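PDB 4AB5: transcriptional regulator, LYSR family from Neisseria meningitidis, which probably regulates transcription of methionine-biosynthesis genes as a MetR-like DNA-binding protein, seen here as its C-terminal regulatory domain without the DNA-binding part. Local coordinates for residues M33-V37 with S196-N200; A47-G51 with L60-S64; I144-A148 with G168-H172. One frame throughout, in Å; residues are numbered along the deposited sequence.

Contact 1 (M33-V37 with S196-N200); sequences MWPQV and SYLNN
An aromatic packing contact joins the turn between helix 20-33 and strand 37-42 to the first turn of helix 196-212, at the periphery, its centre about 23 Å from that of the chain. Trp34 to Val37 form a type I beta turn closed by a weak hydrogen bond from Val37 N to Trp34 O (3.3 Å); 196-200 is helical, with Asn200 N to Ser196 O at 2.8 Å. The CA atoms of Trp34 and Tyr197 are nearest, 7.3 Å apart. Trp34 (chi1 m, chi2 88°) lays an indole face against Tyr197: Tyr197 CB stands 3.5 Å from the centroid of the six-membered ring, 10° off its normal, a CH-pi contact. The turn belongs to a beta-alpha-beta unit (8-13, 20-33, 37-42; the strands parallel neighbours) of a periplasmic-binding-protein-like subdomain, against which the C-terminal helix packs. Tyr197, chi1 p, also turns its ring edge to the face of that six-membered ring, an edge-to-face pair with centroids 5.9 Å apart and planes at 63°. Val37 (chi1 t) puts CG2 over a tyrosine ring face, 4.0 Å from its centroid. Trp34 CH2 lies 3.3 Å from Ser196 OG, and the Asn200 side chain lies at the indole edge. Phe30 stacks on Trp34.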
HETATM    1  N   MSE B  33      24.136  -8.012  -1.201  1.00 44.92           N
HETATM    2  CA  MSE B  33      25.363  -7.486  -0.595  1.00 46.63           C
HETATM    3  C   MSE B  33      25.705  -8.192   0.730  1.00 48.21           C
HETATM    4  O   MSE B  33      26.884  -8.344   1.077  1.00 48.16           O
HETATM    5  CB  MSE B  33      25.190  -5.989  -0.339  1.00 50.46           C
HETATM    6  CG  MSE B  33      26.106  -5.128  -1.131  1.00 60.72           C
HETATM    7 SE   MSE B  33      25.238  -3.478  -1.508  1.00 71.73          SE
HETATM    8  CE  MSE B  33      26.079  -3.172  -3.250  1.00 69.45           C
ATOM      9  N   TRP B  34      24.661  -8.587   1.477  1.00 43.36           N
ATOM     10  CA  TRP B  34      24.729  -9.257   2.777  1.00 43.38           C
ATOM     11  C   TRP B  34      23.806 -10.481   2.744  1.00 46.53           C
ATOM     12  O   TRP B  34      22.787 -10.474   3.425  1.00 44.40           O
ATOM     13  CB  TRP B  34      24.285  -8.274   3.880  1.00 42.28           C
ATOM     14  CG  TRP B  34      25.127  -7.036   3.952  1.00 44.43           C
ATOM     15  CD1 TRP B  34      24.948  -5.878   3.252  1.00 47.30           C
ATOM     16  CD2 TRP B  34      26.335  -6.869   4.702  1.00 45.51           C
ATOM     17  NE1 TRP B  34      25.941  -4.980   3.562  1.00 48.04           N
ATOM     18  CE2 TRP B  34      26.816  -5.567   4.441  1.00 50.25           C
ATOM     19  CE3 TRP B  34      27.054  -7.693   5.583  1.00 47.90           C
ATOM     20  CZ2 TRP B  34      27.964  -5.053   5.060  1.00 50.95           C
ATOM     21  CZ3 TRP B  34      28.193  -7.187   6.191  1.00 50.95           C
ATOM     22  CH2 TRP B  34      28.637  -5.882   5.928  1.00 52.12           C
ATOM     23  N   PRO B  35      24.089 -11.529   1.930  1.00 46.18           N
ATOM     24  CA  PRO B  35      23.148 -12.666   1.844  1.00 46.71           C
ATOM     25  C   PRO B  35      23.001 -13.542   3.090  1.00 53.73           C
ATOM     26  O   PRO B  35      22.085 -14.362   3.137  1.00 53.84           O
ATOM     27  CB  PRO B  35      23.685 -13.471   0.656  1.00 48.23           C
ATOM     28  CG  PRO B  35      25.117 -13.174   0.625  1.00 52.12           C
ATOM     29  CD  PRO B  35      25.236 -11.734   1.021  1.00 47.53           C
ATOM     30  N   GLN B  36      23.898 -13.385   4.083  1.00 51.31           N
ATOM     31  CA  GLN B  36      23.876 -14.169   5.316  1.00 50.95           C
ATOM     32  C   GLN B  36      23.069 -13.498   6.426  1.00 54.20           C
ATOM     33  O   GLN B  36      22.762 -14.145   7.433  1.00 55.27           O
ATOM     34  CB  GLN B  36      25.307 -14.498   5.781  1.00 52.89           C
ATOM     35  CG  GLN B  36      26.105 -15.376   4.822  1.00 53.51           C
ATOM     36  CD  GLN B  36      25.547 -16.770   4.759  1.00 74.72           C
ATOM     37  OE1 GLN B  36      25.599 -17.534   5.725  1.00 70.58           O
ATOM     38  NE2 GLN B  36      24.984 -17.127   3.616  1.00 71.74           N
ATOM     39  N   VAL B  37      22.722 -12.209   6.238  1.00 48.45           N
ATOM     40  CA  VAL B  37      21.963 -11.402   7.191  1.00 46.91           C
ATOM     41  C   VAL B  37      20.489 -11.666   6.911  1.00 50.95           C
ATOM     42  O   VAL B  37      20.007 -11.382   5.810  1.00 50.07           O
ATOM     43  CB  VAL B  37      22.342  -9.886   7.113  1.00 49.31           C
ATOM     44  CG1 VAL B  37      21.408  -9.016   7.954  1.00 48.83           C
ATOM     45  CG2 VAL B  37      23.793  -9.653   7.514  1.00 49.39           C
ATOM     46  N   SER B 196      28.684  -3.584  11.040  1.00 54.85           N
ATOM     47  CA  SER B 196      28.882  -3.011   9.707  1.00 53.91           C
ATOM     48  C   SER B 196      27.639  -2.953   8.840  1.00 54.24           C
ATOM     49  O   SER B 196      27.380  -1.903   8.248  1.00 54.15           O
ATOM     50  CB  SER B 196      30.003  -3.745   8.975  1.00 58.88           C
ATOM     51  OG  SER B 196      29.803  -5.151   8.947  1.00 67.89           O
ATOM     52  N   TYR B 197      26.867  -4.062   8.776  1.00 47.50           N
ATOM     53  CA  TYR B 197      25.665  -4.164   7.955  1.00 44.52           C
ATOM     54  C   TYR B 197      24.574  -3.194   8.344  1.00 48.16           C
ATOM     55  O   TYR B 197      23.890  -2.681   7.456  1.00 46.87           O
ATOM     56  CB  TYR B 197      25.141  -5.601   7.847  1.00 44.03           C
ATOM     57  CG  TYR B 197      24.828  -6.286   9.158  1.00 44.17           C
ATOM     58  CD1 TYR B 197      23.582  -6.137   9.767  1.00 44.53           C
ATOM     59  CD2 TYR B 197      25.732  -7.174   9.733  1.00 46.01           C
ATOM     60  CE1 TYR B 197      23.276  -6.789  10.961  1.00 45.89           C
ATOM     61  CE2 TYR B 197      25.428  -7.852  10.911  1.00 46.71           C
ATOM     62  CZ  TYR B 197      24.203  -7.647  11.531  1.00 52.28           C
ATOM     63  OH  TYR B 197      23.897  -8.299  12.702  1.00 50.07           O
ATOM     64  N   LEU B 198      24.422  -2.929   9.665  1.00 45.17           N
ATOM     65  CA  LEU B 198      23.442  -1.979  10.195  1.00 44.36           C
ATOM     66  C   LEU B 198      23.783  -0.595   9.681  1.00 49.42           C
ATOM     67  O   LEU B 198      22.917   0.081   9.137  1.00 49.58           O
ATOM     68  CB  LEU B 198      23.422  -1.980  11.737  1.00 44.82           C
ATOM     69  CG  LEU B 198      22.872  -3.226  12.431  1.00 48.79           C
ATOM     70  CD1 LEU B 198      22.921  -3.060  13.923  1.00 49.15           C
ATOM     71  CD2 LEU B 198      21.432  -3.517  12.008  1.00 50.34           C
ATOM     72  N   ASN B 199      25.062  -0.216   9.784  1.00 46.83           N
ATOM     73  CA  ASN B 199      25.594   1.046   9.301  1.00 46.59           C
ATOM     74  C   ASN B 199      25.491   1.136   7.787  1.00 48.17           C
ATOM     75  O   ASN B 199      25.120   2.190   7.271  1.00 46.22           O
ATOM     76  CB  ASN B 199      27.037   1.233   9.772  1.00 46.56           C
ATOM     77  CG  ASN B 199      27.279   2.535  10.461  1.00 76.93           C
ATOM     78  OD1 ASN B 199      28.008   3.393   9.960  1.00 76.73           O
ATOM     79  ND2 ASN B 199      26.562   2.798  11.543  1.00 69.34           N
ATOM     80  N   ASN B 200      25.779   0.014   7.079  1.00 44.56           N
ATOM     81  CA  ASN B 200      25.705  -0.038   5.628  1.00 43.55           C
ATOM     82  C   ASN B 200      24.257   0.032   5.124  1.00 46.81           C
ATOM     83  O   ASN B 200      24.022   0.591   4.052  1.00 46.47           O
ATOM     84  CB  ASN B 200      26.490  -1.221   5.071  1.00 43.45           C
ATOM     85  CG  ASN B 200      26.547  -1.257   3.576  1.00 67.45           C
ATOM     86  OD1 ASN B 200      27.059  -0.357   2.897  1.00 67.38           O
ATOM     87  ND2 ASN B 200      25.937  -2.275   3.038  1.00 56.12           N
TER

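Contact 2 (A47-G51 with L60-S64); sequences ADPVG and LAIVS
Pro49 and Val50, where the chain enters helix 50-54, pack onto strand 60-63 through apolar contacts. Asp48, chi1 t with chi2 near 0°, caps the coming helix by accepting from Val50 N at OD1 (3.3 Å, N-H...acceptor angle 165°). Pro49 CA sits 5.9 Å from Ala61 CA, the closest backbone approach; its CA-to-CB bond points toward the strand, and the C-gamma-endo ring brings CB and CG into contact. Pro49 CB meets Ala61 CB at 3.9 Å, while Pro49 CG lies 3.8 Å from the carbonyl oxygen Ile62 O. In this LysR regulatory domain, whose fold is that of the periplasmic binding proteins, strand 60-63 is an inner strand, parallel to 8-13 and antiparallel to 171-189. Its extended backbone alternates the side chains: Ala61 and Val63 point toward 47-51, which covers that face, Leu60 and Ile62 away. Val63, chi1 m, offers CG1 to both partners, 3.8 Å from Pro49 CG and 3.8 Å from Val50 CG2; Val50 itself is chi1 t and set sideways. Beyond the pair, Pro49 also touches Ala13, Val50 rests on Ile72 and Val63 on Phe74.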
ATOM      1  N   ALA B  47       2.605   1.763  17.456  1.00 80.52           N
ATOM      2  CA  ALA B  47       3.330   2.327  18.591  1.00 81.20           C
ATOM      3  C   ALA B  47       4.817   2.516  18.270  1.00 83.67           C
ATOM      4  O   ALA B  47       5.312   1.956  17.287  1.00 82.91           O
ATOM      5  CB  ALA B  47       3.163   1.423  19.802  1.00 83.38           C
ATOM      6  N   ASP B  48       5.523   3.301  19.117  1.00 79.24           N
ATOM      7  CA  ASP B  48       6.955   3.626  19.030  1.00 77.57           C
ATOM      8  C   ASP B  48       7.830   2.393  18.751  1.00 75.78           C
ATOM      9  O   ASP B  48       7.878   1.486  19.593  1.00 76.32           O
ATOM     10  CB  ASP B  48       7.419   4.339  20.325  1.00 81.16           C
ATOM     11  CG  ASP B  48       8.768   5.050  20.287  1.00 91.63           C
ATOM     12  OD1 ASP B  48       9.449   4.998  19.234  1.00 90.65           O
ATOM     13  OD2 ASP B  48       9.133   5.683  21.305  1.00 98.85           O
ATOM     14  N   PRO B  49       8.535   2.342  17.587  1.00 66.77           N
ATOM     15  CA  PRO B  49       9.405   1.183  17.324  1.00 64.62           C
ATOM     16  C   PRO B  49      10.704   1.119  18.136  1.00 64.26           C
ATOM     17  O   PRO B  49      11.396   0.105  18.072  1.00 63.88           O
ATOM     18  CB  PRO B  49       9.646   1.250  15.814  1.00 65.15           C
ATOM     19  CG  PRO B  49       9.489   2.675  15.447  1.00 69.79           C
ATOM     20  CD  PRO B  49       8.583   3.319  16.471  1.00 66.49           C
ATOM     21  N   VAL B  50      11.034   2.180  18.902  1.00 58.02           N
ATOM     22  CA  VAL B  50      12.235   2.250  19.745  1.00 57.51           C
ATOM     23  C   VAL B  50      12.164   1.188  20.873  1.00 60.45           C
ATOM     24  O   VAL B  50      13.186   0.587  21.228  1.00 59.67           O
ATOM     25  CB  VAL B  50      12.500   3.696  20.265  1.00 61.42           C
ATOM     26  CG1 VAL B  50      13.612   3.736  21.318  1.00 62.59           C
ATOM     27  CG2 VAL B  50      12.836   4.638  19.113  1.00 60.32           C
ATOM     28  N   GLY B  51      10.952   0.953  21.380  1.00 55.44           N
ATOM     29  CA  GLY B  51      10.690  -0.029  22.424  1.00 55.26           C
ATOM     30  C   GLY B  51      11.093  -1.430  22.018  1.00 56.00           C
ATOM     31  O   GLY B  51      11.697  -2.153  22.809  1.00 56.15           O
ATOM     32  N   LEU B  60      16.836  -2.591  13.966  1.00 42.30           N
ATOM     33  CA  LEU B  60      16.887  -1.227  13.440  1.00 40.74           C
ATOM     34  C   LEU B  60      15.467  -0.677  13.323  1.00 43.62           C
ATOM     35  O   LEU B  60      14.564  -1.400  12.886  1.00 41.73           O
ATOM     36  CB  LEU B  60      17.616  -1.187  12.091  1.00 39.65           C
ATOM     37  CG  LEU B  60      18.027   0.171  11.528  1.00 43.73           C
ATOM     38  CD1 LEU B  60      19.358   0.064  10.821  1.00 44.39           C
ATOM     39  CD2 LEU B  60      16.985   0.694  10.537  1.00 44.00           C
ATOM     40  N   ALA B  61      15.271   0.599  13.724  1.00 39.73           N
ATOM     41  CA  ALA B  61      13.976   1.264  13.662  1.00 39.10           C
ATOM     42  C   ALA B  61      14.013   2.572  12.871  1.00 44.33           C
ATOM     43  O   ALA B  61      14.935   3.369  13.048  1.00 45.10           O
ATOM     44  CB  ALA B  61      13.444   1.514  15.064  1.00 40.56           C
ATOM     45  N   ILE B  62      13.005   2.786  11.997  1.00 39.78           N
ATOM     46  CA  ILE B  62      12.843   4.020  11.226  1.00 39.61           C
ATOM     47  C   ILE B  62      11.957   4.918  12.094  1.00 45.56           C
ATOM     48  O   ILE B  62      10.827   4.537  12.429  1.00 45.67           O
ATOM     49  CB  ILE B  62      12.248   3.763   9.804  1.00 41.34           C
ATOM     50  CG1 ILE B  62      13.091   2.744   8.975  1.00 41.46           C
ATOM     51  CG2 ILE B  62      11.977   5.067   9.032  1.00 40.71           C
ATOM     52  CD1 ILE B  62      14.656   3.057   8.728  1.00 50.00           C
ATOM     53  N   VAL B  63      12.506   6.073  12.525  1.00 42.44           N
ATOM     54  CA  VAL B  63      11.825   7.002  13.428  1.00 42.28           C
ATOM     55  C   VAL B  63      11.807   8.462  12.923  1.00 47.17           C
ATOM     56  O   VAL B  63      12.713   8.875  12.197  1.00 45.04           O
ATOM     57  CB  VAL B  63      12.365   6.878  14.884  1.00 47.23           C
ATOM     58  CG1 VAL B  63      12.003   5.522  15.507  1.00 46.88           C
ATOM     59  CG2 VAL B  63      13.876   7.138  14.956  1.00 47.73           C
ATOM     60  N   SER B  64      10.767   9.229  13.337  1.00 47.26           N
ATOM     61  CA  SER B  64      10.541  10.644  13.004  1.00 48.78           C
ATOM     62  C   SER B  64      11.175  11.626  14.005  1.00 58.15           C
ATOM     63  O   SER B  64      11.140  12.840  13.781  1.00 58.87           O
ATOM     64  CB  SER B  64       9.052  10.928  12.866  1.00 52.51           C
ATOM     65  OG  SER B  64       8.535  10.249  11.737  1.00 65.69           O
TER

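Contact 3 (I144-A148 with G168-H172); sequences IQLVA and GYVVH
The last turn of helix 140-148 meets the connection that leads from helix 158-166 into strand 171-189, a buried contact of 266 Å² made largely by apolar side chains, with Gln145 and the Tyr169 carbonyl also taking part. Gly168 opens 168-172 with phi/psi of 76/10°, closing helix 158-166 in a Schellman motif. Tyr169 follows at -63/-49° and gives the closest backbone approach, its CA 5.2 Å from Ala148 CA. Its carbonyl lies against the alanine: Tyr169 O is 3.3 Å from Ala148 CB and 3.6 Å from Ala148 CA, the latter a CA-H...O contact with 122° at the hydrogen. With chi1 m, the tyrosine ring reaches back along the helix, so that Ile144 CG2 approaches Tyr169 CD2 at 3.8 Å and Gln145 NE2 lies over one ring face, 3.4 Å from Tyr169 CE2. Gln145 OE1 is hydrogen-bonded to Arg31 NH2 of the second subunit. Val170 is extended (-134/170°); its CG1, on chi1 m, is 3.6 Å from Val147 CG1 and 4.0 Å from Ile144 O. Val171 and His172 continue as strand, Val171 hydrogen-bonded through its backbone to Cys86. In this second subdomain of the periplasmic-binding-protein-like fold, helix 140-148 packs on the residues leading into strand 171-189; Ile144 and Val147 also touch Ile85 of strand 72-86, Leu146 and Val147 touch Ile109 of strand 108-110, and Ile144 touches Tyr164 of helix 158-166.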
ATOM      1  N   ILE B 144      -4.775   9.979  -2.772  1.00 25.69           N
ATOM      2  CA  ILE B 144      -4.707  10.896  -3.908  1.00 24.49           C
ATOM      3  C   ILE B 144      -6.002  10.932  -4.706  1.00 26.36           C
ATOM      4  O   ILE B 144      -6.480  12.027  -5.007  1.00 26.61           O
ATOM      5  CB  ILE B 144      -3.403  10.692  -4.753  1.00 27.47           C
ATOM      6  CG1 ILE B 144      -2.242  11.482  -4.126  1.00 28.29           C
ATOM      7  CG2 ILE B 144      -3.567  11.091  -6.239  1.00 26.74           C
ATOM      8  CD1 ILE B 144      -1.238  10.675  -3.544  1.00 39.14           C
ATOM      9  N   GLN B 145      -6.603   9.756  -4.994  1.00 21.79           N
ATOM     10  CA  GLN B 145      -7.873   9.703  -5.750  1.00 21.02           C
ATOM     11  C   GLN B 145      -9.047  10.292  -4.989  1.00 23.56           C
ATOM     12  O   GLN B 145      -9.916  10.892  -5.599  1.00 22.36           O
ATOM     13  CB  GLN B 145      -8.194   8.296  -6.270  1.00 22.04           C
ATOM     14  CG  GLN B 145      -7.230   7.780  -7.341  1.00 25.70           C
ATOM     15  CD  GLN B 145      -7.055   8.695  -8.532  1.00 38.58           C
ATOM     16  OE1 GLN B 145      -8.001   9.290  -9.046  1.00 29.56           O
ATOM     17  NE2 GLN B 145      -5.833   8.791  -9.019  1.00 33.83           N
ATOM     18  N   LEU B 146      -9.046  10.149  -3.654  1.00 21.74           N
ATOM     19  CA  LEU B 146     -10.057  10.709  -2.764  1.00 22.70           C
ATOM     20  C   LEU B 146      -9.907  12.239  -2.703  1.00 27.81           C
ATOM     21  O   LEU B 146     -10.908  12.959  -2.778  1.00 27.06           O
ATOM     22  CB  LEU B 146      -9.943  10.093  -1.360  1.00 23.18           C
ATOM     23  CG  LEU B 146     -10.502   8.685  -1.171  1.00 27.31           C
ATOM     24  CD1 LEU B 146     -10.154   8.168   0.195  1.00 27.42           C
ATOM     25  CD2 LEU B 146     -12.005   8.638  -1.381  1.00 31.00           C
ATOM     26  N   VAL B 147      -8.651  12.728  -2.621  1.00 25.39           N
ATOM     27  CA  VAL B 147      -8.340  14.161  -2.621  1.00 26.48           C
ATOM     28  C   VAL B 147      -8.794  14.781  -3.974  1.00 31.03           C
ATOM     29  O   VAL B 147      -9.524  15.772  -3.977  1.00 31.58           O
ATOM     30  CB  VAL B 147      -6.846  14.456  -2.265  1.00 30.63           C
ATOM     31  CG1 VAL B 147      -6.521  15.932  -2.420  1.00 30.58           C
ATOM     32  CG2 VAL B 147      -6.511  14.009  -0.843  1.00 30.73           C
ATOM     33  N   ALA B 148      -8.419  14.139  -5.103  1.00 26.95           N
ATOM     34  CA  ALA B 148      -8.751  14.549  -6.478  1.00 25.46           C
ATOM     35  C   ALA B 148     -10.258  14.616  -6.754  1.00 28.86           C
ATOM     36  O   ALA B 148     -10.701  15.414  -7.588  1.00 28.45           O
ATOM     37  CB  ALA B 148      -8.081  13.618  -7.472  1.00 25.19           C
ATOM     38  N   GLY B 168      -2.206  15.680 -13.080  1.00 44.58           N
ATOM     39  CA  GLY B 168      -3.234  16.687 -12.833  1.00 43.68           C
ATOM     40  C   GLY B 168      -4.268  16.352 -11.771  1.00 45.57           C
ATOM     41  O   GLY B 168      -5.258  17.079 -11.623  1.00 44.75           O
ATOM     42  N   TYR B 169      -4.043  15.265 -11.008  1.00 40.32           N
ATOM     43  CA  TYR B 169      -4.962  14.818  -9.958  1.00 38.68           C
ATOM     44  C   TYR B 169      -5.106  15.847  -8.832  1.00 40.58           C
ATOM     45  O   TYR B 169      -6.216  16.152  -8.405  1.00 39.43           O
ATOM     46  CB  TYR B 169      -4.504  13.464  -9.352  1.00 39.10           C
ATOM     47  CG  TYR B 169      -4.386  12.297 -10.310  1.00 39.59           C
ATOM     48  CD1 TYR B 169      -5.232  12.180 -11.409  1.00 41.35           C
ATOM     49  CD2 TYR B 169      -3.495  11.258 -10.065  1.00 39.83           C
ATOM     50  CE1 TYR B 169      -5.150  11.095 -12.274  1.00 42.37           C
ATOM     51  CE2 TYR B 169      -3.414  10.159 -10.915  1.00 40.42           C
ATOM     52  CZ  TYR B 169      -4.248  10.077 -12.017  1.00 47.57           C
ATOM     53  OH  TYR B 169      -4.174   9.002 -12.871  1.00 46.69           O
ATOM     54  N   VAL B 170      -3.974  16.346  -8.330  1.00 35.84           N
ATOM     55  CA  VAL B 170      -3.927  17.265  -7.197  1.00 34.43           C
ATOM     56  C   VAL B 170      -2.988  18.445  -7.467  1.00 37.18           C
ATOM     57  O   VAL B 170      -2.235  18.447  -8.446  1.00 36.53           O
ATOM     58  CB  VAL B 170      -3.507  16.508  -5.887  1.00 37.21           C
ATOM     59  CG1 VAL B 170      -4.553  15.486  -5.452  1.00 36.11           C
ATOM     60  CG2 VAL B 170      -2.123  15.852  -6.016  1.00 36.76           C
ATOM     61  N   VAL B 171      -3.040  19.441  -6.574  1.00 32.37           N
ATOM     62  CA  VAL B 171      -2.146  20.598  -6.547  1.00 31.44           C
ATOM     63  C   VAL B 171      -1.527  20.568  -5.161  1.00 35.31           C
ATOM     64  O   VAL B 171      -2.132  20.004  -4.242  1.00 33.90           O
ATOM     65  CB  VAL B 171      -2.813  21.961  -6.896  1.00 34.36           C
ATOM     66  CG1 VAL B 171      -3.314  21.986  -8.337  1.00 33.71           C
ATOM     67  CG2 VAL B 171      -3.931  22.326  -5.929  1.00 33.61           C
ATOM     68  N   HIS B 172      -0.315  21.098  -5.009  1.00 33.02           N
ATOM     69  CA  HIS B 172       0.324  21.090  -3.698  1.00 33.09           C
ATOM     70  C   HIS B 172       0.500  22.486  -3.164  1.00 36.70           C
ATOM     71  O   HIS B 172       0.711  23.426  -3.943  1.00 36.71           O
ATOM     72  CB  HIS B 172       1.621  20.257  -3.670  1.00 34.29           C
ATOM     73  CG  HIS B 172       2.806  20.927  -4.284  1.00 39.15           C
ATOM     74  ND1 HIS B 172       3.839  21.424  -3.500  1.00 42.25           N
ATOM     75  CD2 HIS B 172       3.102  21.144  -5.588  1.00 40.87           C
ATOM     76  CE1 HIS B 172       4.715  21.935  -4.350  1.00 42.42           C
ATOM     77  NE2 HIS B 172       4.320  21.778  -5.618  1.00 42.11           N
TER

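Contacts 1 and 2 lie in one subdomain and touch, Leu198 O to Leu60 CD1 at 3.9 Å, whereas contact 3 lies across the chain's centre, its centre 39 Å from that of contact 1 and 30 Å from that of contact 2. The long strand 171-189 spans the gap: contact 3 sits at its start, its later part neighbours strand 60-63 of contact 2, and helix 196-212 of contact 1 follows it. Contact 2 is the most central, small and buried, its side chains all aliphatic. Contact 1 is peripheral, partly buried and aromatic. Contact 3, mostly buried, mixes aliphatic packing with a tyrosine ring against an amide whose oxygen is hydrogen-bonded to the second subunit, which it alone borders.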